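Local atomic coordinates of 2S Albumin protein (Dolichos, PDB entry 6IX1), a protein that is a seed protein of the hemopexin-fold 2S albumin kind and probably serves as a storage protein. Residues V16-C21 against D214-L219. Sequence-based numbering, arbitrary orientation.
Sequences VYFFEC and DGWPCL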
loop_
_atom_site.group_PDB
_atom_site.type_symbol
_atom_site.label_atom_id
_atom_site.label_comp_id
_atom_site.label_asym_id
_atom_site.label_seq_id
_atom_site.Cartn_x
_atom_site.Cartn_y
_atom_site.Cartn_z
ATOM N N VAL A 16 2.208 -10.871 -0.564
ATOM C CA VAL A 16 2.264 -9.409 -0.428
ATOM C C VAL A 16 3.627 -8.950 -0.981
ATOM O O VAL A 16 4.650 -9.641 -0.859
ATOM C CB VAL A 16 2.043 -8.922 1.023
ATOM C CG1 VAL A 16 3.096 -9.487 2.013
ATOM C CG2 VAL A 16 2.053 -7.398 1.101
ATOM N N TYR A 17 3.589 -7.806 -1.654
ATOM C CA TYR A 17 4.801 -7.111 -2.073
ATOM C C TYR A 17 5.076 -5.942 -1.130
ATOM O O TYR A 17 4.169 -5.143 -0.878
ATOM C CB TYR A 17 4.640 -6.578 -3.499
ATOM C CG TYR A 17 4.558 -7.625 -4.583
ATOM C CD1 TYR A 17 3.347 -8.171 -4.891
ATOM C CD2 TYR A 17 5.670 -8.115 -5.261
ATOM C CE1 TYR A 17 3.191 -9.151 -5.850
ATOM C CE2 TYR A 17 5.524 -9.081 -6.250
ATOM C CZ TYR A 17 4.275 -9.641 -6.521
ATOM O OH TYR A 17 4.063 -10.626 -7.450
ATOM N N PHE A 18 6.276 -5.875 -0.608
ATOM C CA PHE A 18 6.746 -4.786 0.243
ATOM C C PHE A 18 7.878 -4.059 -0.448
ATOM O O PHE A 18 8.839 -4.714 -0.842
ATOM C CB PHE A 18 7.262 -5.247 1.602
ATOM C CG PHE A 18 6.261 -5.866 2.536
ATOM C CD1 PHE A 18 5.107 -5.246 2.828
ATOM C CD2 PHE A 18 6.507 -7.049 3.191
ATOM C CE1 PHE A 18 4.208 -5.769 3.723
ATOM C CE2 PHE A 18 5.654 -7.550 4.135
ATOM C CZ PHE A 18 4.478 -6.908 4.397
ATOM N N PHE A 19 7.742 -2.731 -0.532
ATOM C CA PHE A 19 8.791 -1.870 -1.122
ATOM C C PHE A 19 9.515 -1.090 -0.038
ATOM O O PHE A 19 8.883 -0.546 0.891
ATOM C CB PHE A 19 8.154 -0.905 -2.149
ATOM C CG PHE A 19 7.510 -1.697 -3.249
ATOM C CD1 PHE A 19 8.235 -2.136 -4.325
ATOM C CD2 PHE A 19 6.206 -2.057 -3.147
ATOM C CE1 PHE A 19 7.656 -2.957 -5.281
ATOM C CE2 PHE A 19 5.630 -2.872 -4.113
ATOM C CZ PHE A 19 6.364 -3.313 -5.166
ATOM N N GLU A 20 10.845 -1.086 -0.130
ATOM C CA GLU A 20 11.763 -0.451 0.826
ATOM C C GLU A 20 12.810 0.255 -0.025
ATOM O O GLU A 20 13.681 -0.390 -0.612
ATOM C CB GLU A 20 12.345 -1.483 1.768
ATOM C CG GLU A 20 11.282 -2.399 2.320
ATOM C CD GLU A 20 11.651 -3.881 2.270
ATOM O OE1 GLU A 20 11.823 -4.184 3.229
ATOM O OE2 GLU A 20 11.810 -4.609 1.189
ATOM N N CYS A 21 12.664 1.565 -0.126
ATOM C CA CYS A 21 13.524 2.385 -0.966
ATOM C C CYS A 21 13.393 1.845 -2.389
ATOM O O CYS A 21 12.303 1.733 -2.929
ATOM C CB CYS A 21 14.949 2.505 -0.438
ATOM S SG CYS A 21 14.901 3.182 1.212
ATOM N N ASP A 214 8.533 -7.778 15.199
ATOM C CA ASP A 214 7.942 -8.746 16.116
ATOM C C ASP A 214 6.869 -9.602 15.460
ATOM O O ASP A 214 6.733 -10.787 15.750
ATOM C CB ASP A 214 7.438 -8.049 17.371
ATOM C CG ASP A 214 8.625 -7.442 18.172
ATOM O OD1 ASP A 214 9.745 -7.913 18.066
ATOM O OD2 ASP A 214 8.457 -6.476 18.858
ATOM N N GLY A 215 6.071 -8.985 14.601
ATOM C CA GLY A 215 4.981 -9.717 13.916
ATOM C C GLY A 215 5.400 -10.398 12.616
ATOM O O GLY A 215 4.793 -11.362 12.204
ATOM N N TRP A 216 6.465 -9.860 12.032
ATOM C CA TRP A 216 7.000 -10.280 10.702
ATOM C C TRP A 216 8.491 -10.574 10.808
ATOM O O TRP A 216 9.332 -9.917 10.214
ATOM C CB TRP A 216 6.760 -9.155 9.697
ATOM C CG TRP A 216 5.292 -8.918 9.453
ATOM C CD1 TRP A 216 4.430 -8.184 10.240
ATOM C CD2 TRP A 216 4.531 -9.287 8.304
ATOM N NE1 TRP A 216 3.183 -8.157 9.686
ATOM C CE2 TRP A 216 3.209 -8.810 8.485
ATOM C CE3 TRP A 216 4.857 -9.902 7.099
ATOM C CZ2 TRP A 216 2.225 -8.980 7.538
ATOM C CZ3 TRP A 216 3.874 -10.122 6.188
ATOM C CH2 TRP A 216 2.582 -9.663 6.384
ATOM N N PRO A 217 8.890 -11.534 11.677
ATOM C CA PRO A 217 10.302 -11.746 11.891
ATOM C C PRO A 217 11.126 -12.182 10.673
ATOM O O PRO A 217 12.338 -12.057 10.675
ATOM C CB PRO A 217 10.376 -12.750 13.017
ATOM C CG PRO A 217 9.028 -13.456 12.946
ATOM C CD PRO A 217 8.039 -12.374 12.525
ATOM N N CYS A 218 10.439 -12.606 9.625
ATOM C CA CYS A 218 11.166 -13.015 8.407
ATOM C C CYS A 218 11.856 -11.809 7.766
ATOM O O CYS A 218 12.713 -12.017 6.911
ATOM C CB CYS A 218 10.301 -13.781 7.385
ATOM S SG CYS A 218 9.091 -12.708 6.511
ATOM N N LEU A 219 11.483 -10.592 8.177
ATOM C CA LEU A 219 12.075 -9.364 7.649
ATOM C C LEU A 219 13.269 -8.875 8.465
ATOM O O LEU A 219 13.812 -7.859 8.077
ATOM C CB LEU A 219 11.026 -8.282 7.571
ATOM C CG LEU A 219 9.811 -8.616 6.689
ATOM C CD1 LEU A 219 8.872 -7.442 6.745
ATOM C CD2 LEU A 219 10.189 -9.004 5.247
#
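Leu219 N donates to Trp216 O at 3.0 Å, a backbone bond closing a 3-10 turn just beyond helix 212-215, and both of these residues meet Phe18 of strand 15-20. No hydrogen bond joins 16-21 to 214-219, so the contact is made by apolar side chains alone.

Its centre is an edge-to-face aromatic pair. The Phe18 ring presents its CE2-CZ edge to one face of the six-membered indole ring, the planes standing at 75° with centroids 5.3 Å apart. Trp216 CZ3 sits astride that edge, 3.7 Å from Phe18 CZ, and the approach is displaced toward the rim of the indole. In Trp216, CG lies beside the backbone N and anti to the carbonyl carbon (chi1 -65°), while chi2 of 81° turns the indole so that a face meets Phe18. Val16 CG1 rests on a face of the Phe18 ring and reaches Trp216 CZ3 at 4.3 Å; Leu219 CD1 approaches Phe18 CE2 obliquely at 4.1 Å.

Tyr184 and Tyr191 also form edge-to-face pairs with Trp216, and Phe175 touches both Val16 and Trp216. With an alanine at Trp216 the Phe18 edge would probably lose the aromatic face it meets, and a gap would open beside Val16.

In the four-bladed propeller of hemopexin proteins, this contact joins strand 15-20, the second strand of the first blade, to the chain leaving the fourth blade. With all four touching residues buried and no polar bond between the segments, this part of the ring closure probably depends on hydrophobic burial, with a modest edge-to-face electrostatic contribution.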